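Local atomic coordinates of Agap007691-pb (Anopheles gambiae, PDB entry 5C98), a protein that is of unknown function but belongs to the serpin family, whose members typically inhibit serine proteases. Residues K225-P230 against T274-P279; L50-P55 against A97-L102; E27-C32 against C37-S42. All blocks are in the same frame, centred on the assembly; numbering follows the deposited sequence.

How the interactions relate
The three contacts sample successive regions of one serpin fold. Interaction 3 lies nearest the middle, its centre about 8 Å from that of the chain, while interactions 1 and 2 lie on opposite sides of the chain's centre, their own centres about 35 Å apart. The centre of interaction 3 is about 21 Å from that of interaction 1 and about 20 Å from that of interaction 2. Strand 39-41 leads straight into helix 43-51, so interactions 3 and 2 follow closely in the chain, with nearest atoms about 6 Å apart. Strands 169-177 and 320-328 pair directly, consistent with a serpin whose reactive-centre loop, probably including the unmodelled residues 335-343, is not inserted between them.

Interaction 1. Residues K225-P230 against T274-P279; sequences KVVDMP and TDLKLP
The methyl CE of M229 meets CD2 of L278 at 3.7 Å, tip to tip, the methionine reaching outward from one strand and the leucine from the other. M229 runs extended through chi2, and the bend at chi3 (62°) turns its methyl to this branch, leaving SD 4.0 Å from L278 CD2. L276 was modelled in two conformers; in the one described, its CD2 also meets M229 CE tip to tip, at 3.9 Å, and its CD1 makes a looser contact with V227 CG2 at 4.5 Å. No hydrogen bond links the segments; their closeness rests on apolar packing.

Around this contact, F185 touches both M229 and L276, and F348 does the same for V227 and L276, so aromatic rings from outside fill in beside it. D228, on the other side of its strand, forms a salt bridge with R359 and a hydrogen bond with S238. The strand axes approach to 10.7 Å at 84°, almost perpendicular. Strand 204-219 pairs with both strands, running from one layer into the other. This is the orthogonal packing of beta-sheets B and C that characterises the serpin fold.

Interaction 2. Residues L50-P55 against A97-L102; sequences LSMFYP and ALSFVL
M52 lays the bent end of its side chain beside S99, the SD-CE bond broadside to the serine hydroxyl. CE is the nearer atom, 3.6 Å from S99 OG and 4.1 Å from S99 CB, with SD 4.1 Å from the same hydroxyl oxygen. The methionine is extended at chi2, then bends at chi3 (-67°), which turns the methyl toward V101, 4.4 Å from its CG2, and leaves the thioether beside S99. This is van der Waals packing: the polar partner of the S99 hydroxyl is the hydroxyl of T123, with which it shares a hydrogen bond. T123 also touches M52, so the methionine, serine and threonine meet at one buried spot.

F53 presents the far end of its ring to V101. Its CZ is 4.4 Å from V101 CG1, which lies at the ring edge near the ring plane, so the valine meets the rim of the phenyl group. V101 thus turns CG1 to F53 and CG2 to the methyl of M52. At the other end of the ring, the carbonyl oxygen of L50 lies in the ring plane at the edge, and that same oxygen accepts the F53 N-H at 3.0 Å. A type I turn spans S51 to Y54; from it M52 points at the strand, while F53 leaves obliquely and reaches V101 with its CZ end.

F117 of helix 111-119 meets the F53 ring with planes at about 50°, and M52 touches Q82 of helix 75-89. Strand 95-104 belongs to the main beta-sheet, sheet A of the serpin fold, paired with 124-128 and 169-177. F100 points away from the 50-55 turn and stacks on F143 of helix 133-146, leaving the strand sandwiched between that helix and the 50-55 segment.

Interaction 3. Residues E27-C32 against C37-S42; sequences EYFKAC and CNCAVS
A sulfur-aromatic contact joins F29 to C39: the thiol SG lies at the edge of the phenyl ring, in its plane, 3.7 Å from CE1. Its direction from the ring centroid is 85° off the normal. In C39 the SG is anti to the backbone N (chi1 179°), which extends the thiol from the strand to the helix.

Apolar packing centres on V41, which three helix residues touch. CG2 is 4.0 Å from CD1 of F29, and CG1 is 4.1 Å from SG of C32. From the other aromatic neighbour, CE1 of Y28 reaches to 4.2 Å from V41 CB; the side chains of Y28 and F29 each cross obliquely to the valine. In this way the last turns of helix 15-32 cover the short strand 39-41, which the serpin fold places at the edge of sheet B, antiparallel to strand 366-372.

The thiols of C32 and C39 lie 4.3 Å apart, SG to SG, in contact but without a disulfide.

Hydrogen bonds to residues beyond the two segments place the strand: S42 caps the following helix through its OG to H45 N, and backbone bonds tie C39 to N371 and V41 to V369.

Interaction 1. Residues K225-P230 against T274-P279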
loop_
_atom_site.group_PDB
_atom_site.type_symbol
_atom_site.label_atom_id
_atom_site.label_comp_id
_atom_site.label_asym_id
_atom_site.label_seq_id
_atom_site.Cartn_x
_atom_site.Cartn_y
_atom_site.Cartn_z
ATOM N N LYS A 225 17.256 -12.936 -7.252
ATOM C CA LYS A 225 16.537 -14.159 -6.942
ATOM C C LYS A 225 15.110 -13.808 -6.542
ATOM O O LYS A 225 14.842 -12.716 -6.030
ATOM C CB LYS A 225 17.194 -14.866 -5.765
ATOM C CG LYS A 225 18.514 -15.505 -6.045
ATOM C CD LYS A 225 19.032 -16.269 -4.830
ATOM C CE LYS A 225 20.309 -16.970 -5.146
ATOM N NZ LYS A 225 20.847 -17.702 -3.973
ATOM N N VAL A 226 14.185 -14.731 -6.791
ATOM C CA VAL A 226 12.768 -14.514 -6.515
ATOM C C VAL A 226 12.205 -15.731 -5.810
ATOM O O VAL A 226 12.429 -16.861 -6.248
ATOM C CB VAL A 226 11.995 -14.301 -7.821
ATOM C CG1 VAL A 226 10.573 -13.941 -7.547
ATOM C CG2 VAL A 226 12.677 -13.237 -8.666
ATOM N N VAL A 227 11.449 -15.508 -4.749
ATOM C CA VAL A 227 10.588 -16.535 -4.186
ATOM C C VAL A 227 9.198 -15.939 -4.010
ATOM O O VAL A 227 9.049 -14.756 -3.700
ATOM C CB VAL A 227 11.092 -17.084 -2.831
ATOM C CG1 VAL A 227 12.376 -17.902 -2.982
ATOM C CG2 VAL A 227 11.229 -15.970 -1.791
ATOM N N ASP A 228 8.179 -16.741 -4.223
ATOM C CA ASP A 228 6.797 -16.317 -3.977
ATOM C C ASP A 228 6.322 -17.065 -2.739
ATOM O O ASP A 228 6.153 -18.288 -2.773
ATOM C CB ASP A 228 5.913 -16.593 -5.192
ATOM C CG ASP A 228 4.763 -15.608 -5.326
ATOM O OD1 ASP A 228 4.461 -14.873 -4.347
ATOM O OD2 ASP A 228 4.156 -15.571 -6.420
ATOM N N MET A 229 6.160 -16.330 -1.636
ATOM C CA MET A 229 5.892 -16.884 -0.319
ATOM C C MET A 229 4.406 -16.753 -0.028
ATOM O O MET A 229 3.933 -15.639 0.247
ATOM C CB MET A 229 6.693 -16.126 0.731
ATOM C CG MET A 229 8.187 -16.395 0.602
ATOM S SD MET A 229 9.130 -15.570 1.871
ATOM C CE MET A 229 8.494 -16.331 3.359
ATOM N N PRO A 230 3.633 -17.821 -0.079
ATOM C CA PRO A 230 2.186 -17.665 0.073
ATOM C C PRO A 230 1.758 -17.396 1.502
ATOM O O PRO A 230 2.347 -17.875 2.468
ATOM C CB PRO A 230 1.627 -19.024 -0.378
ATOM C CG PRO A 230 2.735 -19.981 -0.144
ATOM C CD PRO A 230 4.026 -19.213 -0.352
ATOM N N THR A 274 13.550 -25.268 -0.968
ATOM C CA THR A 274 14.405 -24.091 -0.847
ATOM C C THR A 274 14.823 -23.897 0.594
ATOM O O THR A 274 13.986 -23.930 1.499
ATOM C CB THR A 274 13.636 -22.851 -1.298
ATOM O OG1 THR A 274 13.276 -22.996 -2.672
ATOM C CG2 THR A 274 14.470 -21.558 -1.120
ATOM N N ASP A 275 16.117 -23.668 0.805
ATOM C CA ASP A 275 16.611 -23.280 2.115
ATOM C C ASP A 275 16.416 -21.779 2.233
ATOM O O ASP A 275 17.097 -20.993 1.564
ATOM C CB ASP A 275 18.076 -23.656 2.303
ATOM C CG ASP A 275 18.500 -23.504 3.731
ATOM O OD1 ASP A 275 18.905 -22.399 4.104
ATOM O OD2 ASP A 275 18.361 -24.480 4.502
ATOM N N LEU A 276 15.434 -21.403 3.043
ATOM C CA LEU A 276 14.928 -20.043 3.103
ATOM C C LEU A 276 15.315 -19.403 4.427
ATOM O O LEU A 276 15.075 -19.978 5.492
ATOM C CB LEU A 276 13.404 -20.087 2.954
ATOM C CG LEU A 276 12.595 -18.793 2.966
ATOM C CD1 LEU A 276 12.978 -17.913 1.820
ATOM C CD2 LEU A 276 11.126 -19.126 2.903
ATOM N N LYS A 277 15.885 -18.203 4.355
ATOM C CA LYS A 277 16.155 -17.377 5.513
ATOM C C LYS A 277 15.606 -15.992 5.248
ATOM O O LYS A 277 15.783 -15.454 4.160
ATOM C CB LYS A 277 17.631 -17.299 5.841
ATOM C CG LYS A 277 18.182 -18.623 6.314
ATOM C CD LYS A 277 19.605 -18.448 6.744
ATOM C CE LYS A 277 20.104 -19.605 7.574
ATOM N NZ LYS A 277 21.405 -19.255 8.211
ATOM N N LEU A 278 14.921 -15.433 6.253
ATOM C CA LEU A 278 14.228 -14.149 6.106
ATOM C C LEU A 278 14.209 -13.524 7.492
ATOM O O LEU A 278 13.906 -14.228 8.458
ATOM C CB LEU A 278 12.782 -14.413 5.650
ATOM C CG LEU A 278 11.843 -13.273 5.276
ATOM C CD1 LEU A 278 12.213 -12.695 3.920
ATOM C CD2 LEU A 278 10.395 -13.751 5.233
ATOM N N PRO A 279 14.500 -12.235 7.652
ATOM C CA PRO A 279 14.277 -11.624 8.969
ATOM C C PRO A 279 12.817 -11.722 9.388
ATOM O O PRO A 279 11.905 -11.669 8.559
ATOM C CB PRO A 279 14.707 -10.165 8.773
ATOM C CG PRO A 279 14.623 -9.937 7.322
ATOM C CD PRO A 279 14.921 -11.238 6.655
#

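Interaction 2. Residues L50-P55 against A97-L102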
loop_
_atom_site.group_PDB
_atom_site.type_symbol
_atom_site.label_atom_id
_atom_site.label_comp_id
_atom_site.label_asym_id
_atom_site.label_seq_id
_atom_site.Cartn_x
_atom_site.Cartn_y
_atom_site.Cartn_z
ATOM N N LEU A 50 -9.273 7.462 -3.943
ATOM C CA LEU A 50 -9.401 8.730 -4.628
ATOM C C LEU A 50 -10.517 8.692 -5.666
ATOM O O LEU A 50 -11.156 9.719 -5.927
ATOM C CB LEU A 50 -8.034 9.091 -5.217
ATOM C CG LEU A 50 -7.786 10.510 -5.684
ATOM C CD1 LEU A 50 -8.206 11.535 -4.636
ATOM C CD2 LEU A 50 -6.320 10.668 -6.046
ATOM N N SER A 51 -10.765 7.536 -6.255
ATOM C CA SER A 51 -11.796 7.382 -7.274
ATOM C C SER A 51 -13.177 7.750 -6.757
ATOM O O SER A 51 -14.073 8.058 -7.555
ATOM C CB SER A 51 -11.844 5.925 -7.749
ATOM O OG SER A 51 -10.839 5.648 -8.691
ATOM N N MET A 52 -13.399 7.666 -5.439
ATOM C CA MET A 52 -14.700 8.050 -4.881
ATOM C C MET A 52 -15.026 9.494 -5.215
ATOM O O MET A 52 -16.198 9.858 -5.297
ATOM C CB MET A 52 -14.715 7.854 -3.360
ATOM C CG MET A 52 -14.436 6.442 -2.905
ATOM S SD MET A 52 -14.806 6.180 -1.161
ATOM C CE MET A 52 -13.540 7.209 -0.408
ATOM N N PHE A 53 -14.009 10.333 -5.398
ATOM C CA PHE A 53 -14.261 11.731 -5.725
ATOM C C PHE A 53 -14.451 11.975 -7.216
ATOM O O PHE A 53 -14.843 13.076 -7.602
ATOM C CB PHE A 53 -13.098 12.568 -5.188
ATOM C CG PHE A 53 -13.004 12.536 -3.705
ATOM C CD1 PHE A 53 -13.711 13.444 -2.952
ATOM C CD2 PHE A 53 -12.282 11.540 -3.053
ATOM C CE1 PHE A 53 -13.657 13.411 -1.569
ATOM C CE2 PHE A 53 -12.241 11.493 -1.659
ATOM C CZ PHE A 53 -12.929 12.433 -0.928
ATOM N N TYR A 54 -14.182 10.988 -8.071
ATOM C CA TYR A 54 -14.306 11.197 -9.510
ATOM C C TYR A 54 -15.673 11.686 -9.938
ATOM O O TYR A 54 -15.731 12.601 -10.769
ATOM C CB TYR A 54 -13.955 9.882 -10.203
ATOM C CG TYR A 54 -14.049 9.829 -11.709
ATOM C CD1 TYR A 54 -13.198 10.594 -12.498
ATOM C CD2 TYR A 54 -14.894 8.933 -12.331
ATOM C CE1 TYR A 54 -13.229 10.505 -13.854
ATOM C CE2 TYR A 54 -14.946 8.838 -13.692
ATOM C CZ TYR A 54 -14.102 9.619 -14.454
ATOM O OH TYR A 54 -14.121 9.525 -15.827
ATOM N N PRO A 55 -16.783 11.161 -9.418
ATOM C CA PRO A 55 -18.093 11.685 -9.840
ATOM C C PRO A 55 -18.338 13.128 -9.429
ATOM O O PRO A 55 -19.243 13.761 -9.989
ATOM C CB PRO A 55 -19.091 10.732 -9.160
ATOM C CG PRO A 55 -18.289 9.556 -8.735
ATOM C CD PRO A 55 -16.923 10.034 -8.483
ATOM N N ALA A 97 -8.511 -2.957 3.875
ATOM C CA ALA A 97 -8.280 -1.776 3.043
ATOM C C ALA A 97 -9.452 -0.849 3.313
ATOM O O ALA A 97 -10.565 -1.087 2.826
ATOM C CB ALA A 97 -8.193 -2.141 1.573
ATOM N N LEU A 98 -9.189 0.203 4.088
ATOM C CA LEU A 98 -10.237 1.045 4.647
ATOM C C LEU A 98 -9.923 2.499 4.368
ATOM O O LEU A 98 -8.824 2.965 4.698
ATOM C CB LEU A 98 -10.347 0.841 6.160
ATOM C CG LEU A 98 -10.818 -0.540 6.629
ATOM C CD1 LEU A 98 -10.423 -0.785 8.101
ATOM C CD2 LEU A 98 -12.317 -0.668 6.419
ATOM N N SER A 99 -10.865 3.209 3.777
ATOM C CA SER A 99 -10.758 4.646 3.596
ATOM C C SER A 99 -11.581 5.391 4.636
ATOM O O SER A 99 -12.570 4.887 5.175
ATOM C CB SER A 99 -11.204 5.074 2.207
ATOM O OG SER A 99 -12.547 4.699 1.963
ATOM N N PHE A 100 -11.176 6.635 4.876
ATOM C CA PHE A 100 -11.812 7.468 5.884
ATOM C C PHE A 100 -11.684 8.896 5.389
ATOM O O PHE A 100 -10.642 9.279 4.832
ATOM C CB PHE A 100 -11.084 7.266 7.210
ATOM C CG PHE A 100 -11.681 7.985 8.366
ATOM C CD1 PHE A 100 -12.808 7.478 8.979
ATOM C CD2 PHE A 100 -11.126 9.163 8.850
ATOM C CE1 PHE A 100 -13.401 8.129 10.064
ATOM C CE2 PHE A 100 -11.701 9.813 9.940
ATOM C CZ PHE A 100 -12.848 9.315 10.535
ATOM N N VAL A 101 -12.734 9.669 5.570
ATOM C CA VAL A 101 -12.794 11.025 5.055
ATOM C C VAL A 101 -13.128 11.963 6.198
ATOM O O VAL A 101 -14.079 11.713 6.954
ATOM C CB VAL A 101 -13.853 11.149 3.948
ATOM C CG1 VAL A 101 -13.880 12.531 3.356
ATOM C CG2 VAL A 101 -13.643 10.101 2.869
ATOM N N LEU A 102 -12.359 13.048 6.317
ATOM C CA LEU A 102 -12.724 14.160 7.184
ATOM C C LEU A 102 -13.289 15.296 6.348
ATOM O O LEU A 102 -12.751 15.640 5.300
ATOM C CB LEU A 102 -11.522 14.710 7.952
ATOM C CG LEU A 102 -10.846 13.803 8.970
ATOM C CD1 LEU A 102 -9.613 14.496 9.519
ATOM C CD2 LEU A 102 -11.828 13.483 10.085
#

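Interaction 3. Residues E27-C32 against C37-S42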
loop_
_atom_site.group_PDB
_atom_site.type_symbol
_atom_site.label_atom_id
_atom_site.label_comp_id
_atom_site.label_asym_id
_atom_site.label_seq_id
_atom_site.Cartn_x
_atom_site.Cartn_y
_atom_site.Cartn_z
ATOM N N GLU A 27 5.214 2.313 -11.053
ATOM C CA GLU A 27 5.614 3.706 -11.240
ATOM C C GLU A 27 5.498 4.489 -9.943
ATOM O O GLU A 27 6.384 5.272 -9.591
ATOM C CB GLU A 27 4.726 4.358 -12.298
ATOM C CG GLU A 27 5.041 3.902 -13.722
ATOM C CD GLU A 27 3.998 4.331 -14.726
ATOM O OE1 GLU A 27 2.839 4.601 -14.328
ATOM O OE2 GLU A 27 4.341 4.379 -15.930
ATOM N N TYR A 28 4.401 4.296 -9.219
ATOM C CA TYR A 28 4.212 4.984 -7.952
ATOM C C TYR A 28 5.301 4.598 -6.958
ATOM O O TYR A 28 5.857 5.452 -6.261
ATOM C CB TYR A 28 2.843 4.589 -7.418
ATOM C CG TYR A 28 2.367 5.306 -6.173
ATOM C CD1 TYR A 28 2.832 4.967 -4.916
ATOM C CD2 TYR A 28 1.379 6.275 -6.254
ATOM C CE1 TYR A 28 2.344 5.583 -3.782
ATOM C CE2 TYR A 28 0.901 6.898 -5.125
ATOM C CZ TYR A 28 1.376 6.560 -3.911
ATOM O OH TYR A 28 0.877 7.161 -2.758
ATOM N N PHE A 29 5.592 3.307 -6.855
ATOM C CA PHE A 29 6.620 2.881 -5.911
ATOM C C PHE A 29 7.977 3.481 -6.255
ATOM O O PHE A 29 8.705 3.908 -5.359
ATOM C CB PHE A 29 6.697 1.355 -5.822
ATOM C CG PHE A 29 7.649 0.876 -4.769
ATOM C CD1 PHE A 29 7.495 1.273 -3.456
ATOM C CD2 PHE A 29 8.721 0.081 -5.081
ATOM C CE1 PHE A 29 8.378 0.869 -2.481
ATOM C CE2 PHE A 29 9.581 -0.329 -4.075
ATOM C CZ PHE A 29 9.393 0.079 -2.802
ATOM N N LYS A 30 8.332 3.531 -7.540
ATOM C CA LYS A 30 9.592 4.161 -7.927
ATOM C C LYS A 30 9.628 5.617 -7.507
ATOM O O LYS A 30 10.697 6.149 -7.196
ATOM C CB LYS A 30 9.786 4.091 -9.451
ATOM C CG LYS A 30 10.089 2.720 -9.918
ATOM C CD LYS A 30 10.070 2.588 -11.433
ATOM C CE LYS A 30 9.798 1.131 -11.758
ATOM N NZ LYS A 30 10.167 0.843 -13.140
ATOM N N ALA A 31 8.485 6.292 -7.527
ATOM C CA ALA A 31 8.435 7.700 -7.151
ATOM C C ALA A 31 8.532 7.905 -5.652
ATOM O O ALA A 31 8.922 8.996 -5.224
ATOM C CB ALA A 31 7.125 8.324 -7.648
ATOM N N CYS A 32 8.175 6.918 -4.829
ATOM C CA CYS A 32 8.306 7.112 -3.388
ATOM C C CYS A 32 9.438 6.325 -2.735
ATOM O O CYS A 32 9.800 6.641 -1.596
ATOM C CB CYS A 32 6.971 6.912 -2.660
ATOM S SG CYS A 32 6.256 5.319 -2.801
ATOM N N CYS A 37 15.177 4.098 3.651
ATOM C CA CYS A 37 13.993 3.902 4.480
ATOM C C CYS A 37 13.292 2.604 4.125
ATOM O O CYS A 37 13.453 2.066 3.026
ATOM C CB CYS A 37 12.958 5.003 4.218
ATOM S SG CYS A 37 13.616 6.666 4.451
ATOM N N ASN A 38 12.476 2.117 5.055
ATOM C CA ASN A 38 11.550 1.035 4.770
ATOM C C ASN A 38 10.262 1.653 4.254
ATOM O O ASN A 38 9.956 2.813 4.539
ATOM C CB ASN A 38 11.292 0.165 6.001
ATOM C CG ASN A 38 12.530 -0.528 6.471
ATOM O OD1 ASN A 38 13.471 -0.676 5.712
ATOM N ND2 ASN A 38 12.556 -0.938 7.746
ATOM N N CYS A 39 9.539 0.910 3.441
ATOM C CA CYS A 39 8.344 1.447 2.806
ATOM C C CYS A 39 7.356 0.319 2.601
ATOM O O CYS A 39 7.749 -0.816 2.339
ATOM C CB CYS A 39 8.717 2.088 1.457
ATOM S SG CYS A 39 7.313 2.772 0.559
ATOM N N ALA A 40 6.069 0.637 2.758
ATOM C CA ALA A 40 4.976 -0.168 2.253
ATOM C C ALA A 40 3.913 0.818 1.795
ATOM O O ALA A 40 3.546 1.732 2.549
ATOM C CB ALA A 40 4.432 -1.107 3.331
ATOM N N VAL A 41 3.442 0.647 0.568
ATOM C CA VAL A 41 2.381 1.464 -0.008
ATOM C C VAL A 41 1.392 0.568 -0.745
ATOM O O VAL A 41 1.712 -0.547 -1.163
ATOM C CB VAL A 41 2.909 2.572 -0.952
ATOM C CG1 VAL A 41 3.647 3.644 -0.151
ATOM C CG2 VAL A 41 3.822 1.992 -2.043
ATOM N N SER A 42 0.172 1.071 -0.948
ATOM C CA SER A 42 -0.827 0.396 -1.770
ATOM C C SER A 42 -1.344 1.389 -2.789
ATOM O O SER A 42 -2.345 2.075 -2.558
ATOM C CB SER A 42 -1.963 -0.122 -0.899
ATOM O OG SER A 42 -2.968 -0.675 -1.704
#